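Glyoxalase family protein (Bacillus cereus, PDB 1SS4) is of unknown function but belongs to the glyoxalase (vicinal oxygen chelate) family, whose members include methylmalonyl-CoA epimerases, and probably binds a metal ion. Local coordinates at residues N24-F29 with L34-R39; E104-M109 with G122-Y127; R98-V103 with Y131-I136. All coordinates share one frame; numbering follows the deposited sequence.

Interaction 1 (N24-F29 with L34-R39)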
loop_
_atom_site.group_PDB
_atom_site.type_symbol
_atom_site.label_atom_id
_atom_site.label_comp_id
_atom_site.label_asym_id
_atom_site.label_seq_id
_atom_site.Cartn_x
_atom_site.Cartn_y
_atom_site.Cartn_z
ATOM N N ASN A 24 -7.403 13.866 10.796
ATOM C CA ASN A 24 -5.991 14.206 10.613
ATOM C C ASN A 24 -5.362 13.551 9.385
ATOM O O ASN A 24 -4.544 14.170 8.688
ATOM C CB ASN A 24 -5.153 13.818 11.838
ATOM C CG ASN A 24 -5.455 14.666 13.053
ATOM O OD1 ASN A 24 -5.953 15.784 12.937
ATOM N ND2 ASN A 24 -5.136 14.140 14.232
ATOM N N ALA A 25 -5.716 12.293 9.134
ATOM C CA ALA A 25 -5.160 11.577 7.978
ATOM C C ALA A 25 -5.656 12.213 6.677
ATOM O O ALA A 25 -4.880 12.432 5.753
ATOM C CB ALA A 25 -5.539 10.099 8.042
ATOM N N ILE A 26 -6.948 12.522 6.610
ATOM C CA ILE A 26 -7.502 13.180 5.427
ATOM C C ILE A 26 -6.722 14.484 5.213
ATOM O O ILE A 26 -6.251 14.766 4.117
ATOM C CB ILE A 26 -9.016 13.528 5.606
ATOM C CG1 ILE A 26 -9.844 12.243 5.666
ATOM C CG2 ILE A 26 -9.492 14.409 4.450
ATOM C CD1 ILE A 26 -11.326 12.476 5.879
ATOM N N SER A 27 -6.568 15.267 6.272
ATOM C CA SER A 27 -5.851 16.536 6.152
ATOM C C SER A 27 -4.443 16.355 5.582
ATOM O O SER A 27 -4.013 17.099 4.699
ATOM C CB SER A 27 -5.775 17.219 7.522
ATOM O OG SER A 27 -4.923 18.349 7.475
ATOM N N PHE A 28 -3.727 15.359 6.088
ATOM C CA PHE A 28 -2.373 15.083 5.631
ATOM C C PHE A 28 -2.291 14.710 4.148
ATOM O O PHE A 28 -1.478 15.260 3.410
ATOM C CB PHE A 28 -1.756 13.960 6.471
ATOM C CG PHE A 28 -0.380 13.570 6.028
ATOM C CD1 PHE A 28 0.696 14.436 6.227
ATOM C CD2 PHE A 28 -0.157 12.359 5.391
ATOM C CE1 PHE A 28 1.977 14.090 5.791
ATOM C CE2 PHE A 28 1.120 12.004 4.947
ATOM C CZ PHE A 28 2.185 12.871 5.148
ATOM N N PHE A 29 -3.127 13.779 3.698
ATOM C CA PHE A 29 -3.059 13.396 2.305
ATOM C C PHE A 29 -3.538 14.513 1.385
ATOM O O PHE A 29 -3.119 14.587 0.234
ATOM C CB PHE A 29 -3.778 12.065 2.108
ATOM C CG PHE A 29 -2.952 10.887 2.596
ATOM C CD1 PHE A 29 -1.859 10.445 1.854
ATOM C CD2 PHE A 29 -3.202 10.303 3.827
ATOM C CE1 PHE A 29 -1.014 9.433 2.340
ATOM C CE2 PHE A 29 -2.365 9.283 4.334
ATOM C CZ PHE A 29 -1.269 8.851 3.585
ATOM N N LEU A 34 -3.679 14.671 -2.693
ATOM C CA LEU A 34 -4.814 13.825 -3.049
ATOM C C LEU A 34 -6.114 14.539 -2.677
ATOM O O LEU A 34 -6.137 15.410 -1.797
ATOM C CB LEU A 34 -4.760 12.469 -2.334
ATOM C CG LEU A 34 -3.662 11.541 -2.856
ATOM C CD1 LEU A 34 -2.398 11.728 -2.033
ATOM C CD2 LEU A 34 -4.151 10.089 -2.775
ATOM N N ASN A 35 -7.191 14.163 -3.357
ATOM C CA ASN A 35 -8.504 14.751 -3.093
ATOM C C ASN A 35 -9.420 13.722 -2.438
ATOM O O ASN A 35 -9.313 12.523 -2.699
ATOM C CB ASN A 35 -9.123 15.251 -4.401
ATOM C CG ASN A 35 -8.214 16.224 -5.139
ATOM O OD1 ASN A 35 -7.477 16.998 -4.520
ATOM N ND2 ASN A 35 -8.271 16.194 -6.473
ATOM N N LEU A 36 -10.313 14.204 -1.575
ATOM C CA LEU A 36 -11.246 13.355 -0.862
ATOM C C LEU A 36 -12.479 13.115 -1.726
ATOM O O LEU A 36 -13.189 14.067 -2.050
ATOM C CB LEU A 36 -11.648 14.039 0.438
ATOM C CG LEU A 36 -12.716 13.409 1.321
ATOM C CD1 LEU A 36 -12.266 12.021 1.811
ATOM C CD2 LEU A 36 -12.955 14.329 2.500
ATOM N N GLU A 37 -12.720 11.857 -2.104
ATOM C CA GLU A 37 -13.871 11.492 -2.945
ATOM C C GLU A 37 -15.114 11.312 -2.104
ATOM O O GLU A 37 -16.213 11.723 -2.488
ATOM C CB GLU A 37 -13.637 10.175 -3.692
ATOM C CG GLU A 37 -12.685 10.223 -4.854
ATOM C CD GLU A 37 -12.713 8.927 -5.661
ATOM O OE1 GLU A 37 -12.465 7.853 -5.071
ATOM O OE2 GLU A 37 -12.981 8.982 -6.881
ATOM N N GLY A 38 -14.942 10.692 -0.950
ATOM C CA GLY A 38 -16.077 10.461 -0.091
ATOM C C GLY A 38 -15.650 10.079 1.304
ATOM O O GLY A 38 -14.483 9.755 1.562
ATOM N N ARG A 39 -16.617 10.105 2.207
ATOM C CA ARG A 39 -16.372 9.785 3.593
ATOM C C ARG A 39 -17.673 9.253 4.155
ATOM O O ARG A 39 -18.733 9.840 3.929
ATOM C CB ARG A 39 -15.946 11.058 4.322
ATOM C CG ARG A 39 -15.734 10.882 5.785
ATOM C CD ARG A 39 -15.194 12.160 6.397
ATOM N NE ARG A 39 -14.881 11.940 7.802
ATOM C CZ ARG A 39 -14.158 12.764 8.541
ATOM N NH1 ARG A 39 -13.663 13.881 8.008
ATOM N NH2 ARG A 39 -13.919 12.463 9.807
#
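With CG1 of Ile-26 turned anti to its carbonyl carbon (chi1 -68°) and the chain extended beyond it, CD1 reaches from helix 22-32 to the strand that follows. There it lies over one face of the Arg-39 guanidinium, 3.5 Å from Arg-39 NH1. The arginine meets it because its own chain is stretched from CG to NE, with CG opposite the backbone nitrogen (chi1 177°); the two side chains cross at a slant. The other branch, Ile-26 CG2, packs on Leu-36 CD2 at 4.0 Å. At the far end of the helix segment, the Phe-29 and Leu-34 side chains run alongside one another. Leu-34 CD1 sits at the edge of the Phe-29 ring, 4.1 Å from Phe-29 CD1, while Phe-28 CD2 stands over the centre of one face of that ring. A backbone hydrogen bond from Leu-34 N to Phe-29 O, 3.0 Å long with an angle of 154° at the hydrogen, closes the turn. The contact belongs to the beta-alpha-beta-beta-beta topology of the glyoxalase fold, with helix 22-32 leading into strand 35-42. Asp-23 and Glu-59 form salt bridges with Arg-39, through NH2 and NE respectively. Those bridges probably hold the guanidinium in position, so that it spends its N-H groups on two carboxylates while a methyl packs on its flat face.

Interaction 2 (E104-M109 with G122-Y127). With GSH (glutathione), chain H.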
loop_
_atom_site.group_PDB
_atom_site.type_symbol
_atom_site.label_atom_id
_atom_site.label_comp_id
_atom_site.label_asym_id
_atom_site.label_seq_id
_atom_site.Cartn_x
_atom_site.Cartn_y
_atom_site.Cartn_z
ATOM N N GLU A 104 5.875 17.742 -7.717
ATOM C CA GLU A 104 6.538 18.737 -8.540
ATOM C C GLU A 104 7.818 19.271 -7.901
ATOM O O GLU A 104 8.882 19.272 -8.524
ATOM C CB GLU A 104 5.581 19.884 -8.821
ATOM C CG GLU A 104 5.975 20.700 -10.023
ATOM C CD GLU A 104 4.945 21.747 -10.347
ATOM O OE1 GLU A 104 4.837 22.728 -9.572
ATOM O OE2 GLU A 104 4.237 21.581 -11.366
ATOM N N ASP A 105 7.713 19.734 -6.662
ATOM C CA ASP A 105 8.871 20.257 -5.951
ATOM C C ASP A 105 8.969 19.624 -4.577
ATOM O O ASP A 105 8.200 19.953 -3.675
ATOM C CB ASP A 105 8.780 21.770 -5.785
ATOM C CG ASP A 105 9.894 22.309 -4.908
ATOM O OD1 ASP A 105 11.068 22.266 -5.330
ATOM O OD2 ASP A 105 9.600 22.752 -3.785
ATOM N N ILE A 106 9.937 18.733 -4.420
ATOM C CA ILE A 106 10.105 18.020 -3.167
ATOM C C ILE A 106 10.519 18.914 -2.000
ATOM O O ILE A 106 10.102 18.691 -0.861
ATOM C CB ILE A 106 11.101 16.846 -3.359
ATOM C CG1 ILE A 106 11.123 15.958 -2.116
ATOM C CG2 ILE A 106 12.488 17.382 -3.702
ATOM C CD1 ILE A 106 11.988 14.729 -2.295
ATOM N N ASP A 107 11.319 19.944 -2.261
ATOM C CA ASP A 107 11.716 20.822 -1.164
ATOM C C ASP A 107 10.514 21.555 -0.560
ATOM O O ASP A 107 10.372 21.619 0.660
ATOM C CB ASP A 107 12.782 21.827 -1.624
ATOM C CG ASP A 107 14.138 21.175 -1.873
ATOM O OD1 ASP A 107 14.534 20.261 -1.116
ATOM O OD2 ASP A 107 14.829 21.598 -2.823
ATOM N N GLU A 108 9.639 22.096 -1.399
ATOM C CA GLU A 108 8.462 22.791 -0.895
ATOM C C GLU A 108 7.599 21.795 -0.111
ATOM O O GLU A 108 7.111 22.098 0.981
ATOM C CB GLU A 108 7.659 23.382 -2.057
ATOM C CG GLU A 108 6.581 24.390 -1.677
ATOM C CD GLU A 108 5.393 23.769 -0.959
ATOM O OE1 GLU A 108 4.858 22.751 -1.456
ATOM O OE2 GLU A 108 4.983 24.307 0.095
HETATM N N MSE A 109 7.429 20.596 -0.661
HETATM C CA MSE A 109 6.613 19.574 -0.003
HETATM C C MSE A 109 7.210 19.154 1.337
HETATM O O MSE A 109 6.484 18.990 2.322
HETATM C CB MSE A 109 6.458 18.347 -0.909
HETATM C CG MSE A 109 5.493 17.299 -0.357
HETATM SE SE MSE A 109 3.695 17.975 -0.071
HETATM C CE MSE A 109 3.058 17.829 -1.886
ATOM N N GLY A 122 15.495 10.508 6.639
ATOM C CA GLY A 122 16.916 10.583 6.359
ATOM C C GLY A 122 17.188 11.925 5.714
ATOM O O GLY A 122 16.848 12.958 6.268
ATOM N N GLU A 123 17.786 11.909 4.533
ATOM C CA GLU A 123 18.072 13.146 3.825
ATOM C C GLU A 123 17.334 13.133 2.499
ATOM O O GLU A 123 16.890 12.077 2.041
ATOM C CB GLU A 123 19.574 13.258 3.543
ATOM C CG GLU A 123 20.455 13.094 4.764
ATOM C CD GLU A 123 21.927 12.898 4.424
ATOM O OE1 GLU A 123 22.689 12.549 5.346
ATOM O OE2 GLU A 123 22.324 13.087 3.254
ATOM N N VAL A 124 17.180 14.310 1.903
ATOM C CA VAL A 124 16.573 14.405 0.591
ATOM C C VAL A 124 17.784 14.108 -0.289
ATOM O O VAL A 124 18.702 14.919 -0.402
ATOM C CB VAL A 124 16.030 15.818 0.304
ATOM C CG1 VAL A 124 15.469 15.875 -1.117
ATOM C CG2 VAL A 124 14.951 16.182 1.332
ATOM N N VAL A 125 17.791 12.932 -0.897
ATOM C CA VAL A 125 18.910 12.494 -1.706
ATOM C C VAL A 125 18.679 12.578 -3.201
ATOM O O VAL A 125 17.556 12.398 -3.685
ATOM C CB VAL A 125 19.270 11.030 -1.350
ATOM C CG1 VAL A 125 20.571 10.622 -2.005
ATOM C CG2 VAL A 125 19.348 10.874 0.161
ATOM N N GLN A 126 19.759 12.842 -3.935
ATOM C CA GLN A 126 19.677 12.909 -5.379
ATOM C C GLN A 126 20.231 11.628 -5.974
ATOM O O GLN A 126 21.376 11.266 -5.735
ATOM C CB GLN A 126 20.465 14.099 -5.923
ATOM C CG GLN A 126 20.292 14.268 -7.417
ATOM C CD GLN A 126 20.890 15.551 -7.930
ATOM O OE1 GLN A 126 20.648 16.621 -7.378
ATOM N NE2 GLN A 126 21.669 15.454 -8.998
ATOM N N TYR A 127 19.409 10.945 -6.757
ATOM C CA TYR A 127 19.818 9.705 -7.393
ATOM C C TYR A 127 20.289 9.999 -8.813
ATOM O O TYR A 127 19.476 10.173 -9.723
ATOM C CB TYR A 127 18.647 8.727 -7.434
ATOM C CG TYR A 127 18.988 7.409 -8.075
ATOM C CD1 TYR A 127 19.692 6.431 -7.372
ATOM C CD2 TYR A 127 18.634 7.147 -9.393
ATOM C CE1 TYR A 127 20.037 5.223 -7.971
ATOM C CE2 TYR A 127 18.972 5.949 -10.000
ATOM C CZ TYR A 127 19.674 4.992 -9.285
ATOM O OH TYR A 127 20.032 3.824 -9.893
HETATM N N1 GSH H . 18.410 -8.163 -12.602
HETATM C CA1 GSH H . 19.506 -8.056 -11.605
HETATM C C1 GSH H . 19.000 -8.537 -10.204
HETATM O O11 GSH H . 19.188 -7.874 -9.152
HETATM O O12 GSH H . 18.397 -9.631 -10.175
HETATM C CB1 GSH H . 20.007 -6.567 -11.654
HETATM C CG1 GSH H . 21.198 -6.121 -10.722
HETATM C CD1 GSH H . 21.606 -4.641 -10.762
HETATM O OE1 GSH H . 22.391 -4.185 -9.906
HETATM N N2 GSH H . 21.050 -3.884 -11.763
HETATM C CA2 GSH H . 21.344 -2.419 -11.890
HETATM C C2 GSH H . 20.685 -1.597 -10.702
HETATM O O2 GSH H . 19.718 -2.113 -10.129
HETATM C CB2 GSH H . 20.770 -1.925 -13.241
HETATM S SG2 GSH H . 18.919 -1.944 -13.344
HETATM N N3 GSH H . 21.241 -0.381 -10.413
HETATM C CA3 GSH H . 20.660 0.449 -9.304
HETATM C C3 GSH H . 19.268 1.039 -9.615
HETATM O O31 GSH H . 18.961 1.394 -10.786
HETATM O O32 GSH H . 18.491 1.137 -8.648
#
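In the beta-alpha-beta-beta-beta topology of the glyoxalase fold, helix 106-115 leads into strand 119-127, an edge strand of its sheet within the chain, and the start of the helix packs on that strand where it is broken, at Val-124 just before its 125-127 part. Ile-106 CD1 meets Val-124 CG1 at 3.8 Å, the two side chains passing one another head to tail. The isoleucine reaches that far because CG1 stands anti to the backbone nitrogen (chi1 -171°) and CD1 continues the extended line; Val-124 presents the branch that is likewise opposite its nitrogen. No hydrogen bond joins the two segments, and the 101 Å² they bury is small. The polar side of the contact is completed by Arg-132 of the adjoining strand, which forms a salt bridge with Asp-107 and packs on both Ile-106 and Val-124. Asp-105 occupies the N-cap position of the helix, although the place of its OD2 atom is doubtful. Glu-123 forms a salt bridge with Arg-49 of the second subunit, which puts this strand at the dimer interface. At the strand's other end Tyr-127 meets the ring of Trp-46 of the second subunit and reaches a bound glutathione: Tyr-127 OH lies 2.8 Å from GSH O31, a carboxylate oxygen.

Interaction 3 (R98-V103 with Y131-I136)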
loop_
_atom_site.group_PDB
_atom_site.type_symbol
_atom_site.label_atom_id
_atom_site.label_comp_id
_atom_site.label_asym_id
_atom_site.label_seq_id
_atom_site.Cartn_x
_atom_site.Cartn_y
_atom_site.Cartn_z
ATOM N N ARG A 98 5.765 1.428 2.457
ATOM C CA ARG A 98 5.386 2.804 2.198
ATOM C C ARG A 98 4.844 2.978 0.801
ATOM O O ARG A 98 5.141 2.184 -0.088
ATOM C CB ARG A 98 6.625 3.697 2.349
ATOM C CG ARG A 98 7.790 3.286 1.403
ATOM C CD ARG A 98 7.910 4.253 0.243
ATOM N NE ARG A 98 8.819 3.819 -0.821
ATOM C CZ ARG A 98 8.435 3.129 -1.887
ATOM N NH1 ARG A 98 7.161 2.775 -2.026
ATOM N NH2 ARG A 98 9.301 2.849 -2.849
ATOM N N VAL A 99 4.041 4.019 0.625
ATOM C CA VAL A 99 3.577 4.374 -0.702
ATOM C C VAL A 99 4.521 5.528 -1.095
ATOM O O VAL A 99 4.907 6.342 -0.247
ATOM C CB VAL A 99 2.101 4.846 -0.728
ATOM C CG1 VAL A 99 1.186 3.693 -0.273
ATOM C CG2 VAL A 99 1.888 6.029 0.172
HETATM N N MSE A 100 4.921 5.554 -2.368
HETATM C CA MSE A 100 5.829 6.567 -2.919
HETATM C C MSE A 100 5.060 7.513 -3.848
HETATM O O MSE A 100 4.339 7.064 -4.737
HETATM C CB MSE A 100 6.950 5.865 -3.704
HETATM C CG MSE A 100 7.802 6.756 -4.611
HETATM SE SE MSE A 100 8.972 7.892 -3.606
HETATM C CE MSE A 100 10.268 6.614 -2.981
ATOM N N PHE A 101 5.205 8.814 -3.629
ATOM C CA PHE A 101 4.529 9.820 -4.455
ATOM C C PHE A 101 5.562 10.661 -5.225
ATOM O O PHE A 101 6.611 11.008 -4.684
ATOM C CB PHE A 101 3.724 10.787 -3.575
ATOM C CG PHE A 101 2.622 10.136 -2.787
ATOM C CD1 PHE A 101 1.446 9.728 -3.414
ATOM C CD2 PHE A 101 2.733 9.987 -1.407
ATOM C CE1 PHE A 101 0.385 9.184 -2.682
ATOM C CE2 PHE A 101 1.675 9.443 -0.661
ATOM C CZ PHE A 101 0.495 9.041 -1.307
ATOM N N THR A 102 5.273 10.983 -6.485
ATOM C CA THR A 102 6.182 11.860 -7.231
ATOM C C THR A 102 5.493 13.216 -7.178
ATOM O O THR A 102 4.316 13.316 -7.500
ATOM C CB THR A 102 6.331 11.464 -8.704
ATOM O OG1 THR A 102 6.946 10.175 -8.791
ATOM C CG2 THR A 102 7.223 12.494 -9.448
ATOM N N VAL A 103 6.214 14.239 -6.743
ATOM C CA VAL A 103 5.655 15.581 -6.640
ATOM C C VAL A 103 6.444 16.564 -7.499
ATOM O O VAL A 103 7.546 16.263 -7.962
ATOM C CB VAL A 103 5.647 16.078 -5.172
ATOM C CG1 VAL A 103 4.710 15.211 -4.347
ATOM C CG2 VAL A 103 7.049 16.045 -4.595
ATOM N N TYR A 131 16.425 11.574 -10.245
ATOM C CA TYR A 131 15.537 11.776 -9.105
ATOM C C TYR A 131 16.173 12.414 -7.893
ATOM O O TYR A 131 17.385 12.435 -7.730
ATOM C CB TYR A 131 14.974 10.435 -8.617
ATOM C CG TYR A 131 13.907 9.810 -9.466
ATOM C CD1 TYR A 131 12.653 10.413 -9.604
ATOM C CD2 TYR A 131 14.132 8.593 -10.108
ATOM C CE1 TYR A 131 11.648 9.817 -10.359
ATOM C CE2 TYR A 131 13.133 7.989 -10.869
ATOM C CZ TYR A 131 11.892 8.608 -10.990
ATOM O OH TYR A 131 10.901 8.019 -11.743
ATOM N N ARG A 132 15.302 12.920 -7.034
ATOM C CA ARG A 132 15.670 13.486 -5.751
ATOM C C ARG A 132 14.541 12.871 -4.930
ATOM O O ARG A 132 13.381 12.918 -5.345
ATOM C CB ARG A 132 15.580 15.013 -5.747
ATOM C CG ARG A 132 16.821 15.716 -6.325
ATOM C CD ARG A 132 16.787 17.220 -6.055
ATOM N NE ARG A 132 16.937 17.520 -4.633
ATOM C CZ ARG A 132 16.315 18.513 -4.010
ATOM N NH1 ARG A 132 15.499 19.311 -4.689
ATOM N NH2 ARG A 132 16.485 18.697 -2.707
ATOM N N LEU A 133 14.867 12.264 -3.794
ATOM C CA LEU A 133 13.822 11.640 -2.992
ATOM C C LEU A 133 14.151 11.535 -1.511
ATOM O O LEU A 133 15.301 11.691 -1.101
ATOM C CB LEU A 133 13.518 10.240 -3.531
ATOM C CG LEU A 133 14.563 9.171 -3.218
ATOM C CD1 LEU A 133 13.974 7.795 -3.496
ATOM C CD2 LEU A 133 15.830 9.411 -4.042
ATOM N N CYS A 134 13.118 11.260 -0.718
ATOM C CA CYS A 134 13.262 11.116 0.716
ATOM C C CYS A 134 12.110 10.294 1.285
ATOM O O CYS A 134 11.134 9.994 0.586
ATOM C CB CYS A 134 13.259 12.486 1.394
ATOM S SG CYS A 134 11.677 13.350 1.265
ATOM N N TYR A 135 12.254 9.934 2.553
ATOM C CA TYR A 135 11.229 9.205 3.295
ATOM C C TYR A 135 10.800 10.171 4.377
ATOM O O TYR A 135 11.627 10.849 4.984
ATOM C CB TYR A 135 11.787 7.949 3.966
ATOM C CG TYR A 135 11.810 6.700 3.116
ATOM C CD1 TYR A 135 12.080 5.455 3.697
ATOM C CD2 TYR A 135 11.588 6.753 1.746
ATOM C CE1 TYR A 135 12.125 4.301 2.929
ATOM C CE2 TYR A 135 11.639 5.610 0.970
ATOM C CZ TYR A 135 11.910 4.386 1.571
ATOM O OH TYR A 135 11.993 3.264 0.791
ATOM N N ILE A 136 9.505 10.224 4.624
ATOM C CA ILE A 136 8.947 11.110 5.623
ATOM C C ILE A 136 7.984 10.329 6.478
ATOM O O ILE A 136 7.278 9.462 5.966
ATOM C CB ILE A 136 8.135 12.239 4.948
ATOM C CG1 ILE A 136 9.067 13.124 4.129
ATOM C CG2 ILE A 136 7.359 13.037 5.991
ATOM C CD1 ILE A 136 10.015 13.922 4.973
HETATM O O HOH W 1 12.180 3.711 -2.595
#
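Arg-98 NH2 donates a 3.0 Å hydrogen bond to water 1, which also makes a weak 3.4 Å bond with Tyr-135 OH, giving at most a loose water link between the two side chains. The arginine bends at chi2 (105°) to bring its head over to the tyrosine: Arg-98 NE lies 3.6 Å from Tyr-135 OH, and Tyr-135 CE2 sits at the guanidinium edge, in its plane. The guanidinium and phenol planes are 89° apart, not stacked. Met-100, a selenomethionine, places CB over one guanidinium face, then folds at chi2 and chi3 (both 72°) toward strand 131-137. There Met-100 CE touches Leu-133 CD1 at 3.9 Å and lies at the edge of the Tyr-135 ring. In this mixed sheet of the glyoxalase fold strand 143-149 runs between the two, whose axes come no closer than 9.1 Å, so side chains and a water span the gap, with no backbone bonds. Tyr-131 OH bonds a citrate, probably from the crystallisation liquor, which may mark a pocket on this face. Segment 98-103 pairs with an antiparallel strand of the second subunit, extending the sheet. Arg-98 NH1 bonds Asn-14 of that subunit and NH2 the water, while apolar atoms pack on the guanidinium face; its positive charge may polarise the hydroxyl, partly offset by a long, weak ion pair of Arg-98 NH2 with Glu-73 of the second subunit.

In the fold
From the N terminus, interaction 1 closes first: its segments are only a few residues apart, so it seals a short helix-to-strand turn and seats helix 22-32 against the first sheet. The chain finishes that sheet before entering the second. Interaction 3 then opens on strand 95-103 and spans the long loop to strand 131-137, and within that loop interaction 2 both opens and closes, joining helix 106-115 to strand 119-127. Interactions 2 and 3 share a sheet and touch through a probable backbone hydrogen bond between Val-125 O and Leu-133 N of its neighbouring strands. Interaction 1 meets interaction 3 where Phe-29 and Leu-34 pack on Phe-101, connecting the two sheets; its nearest atoms to interaction 2 are about 7 Å away.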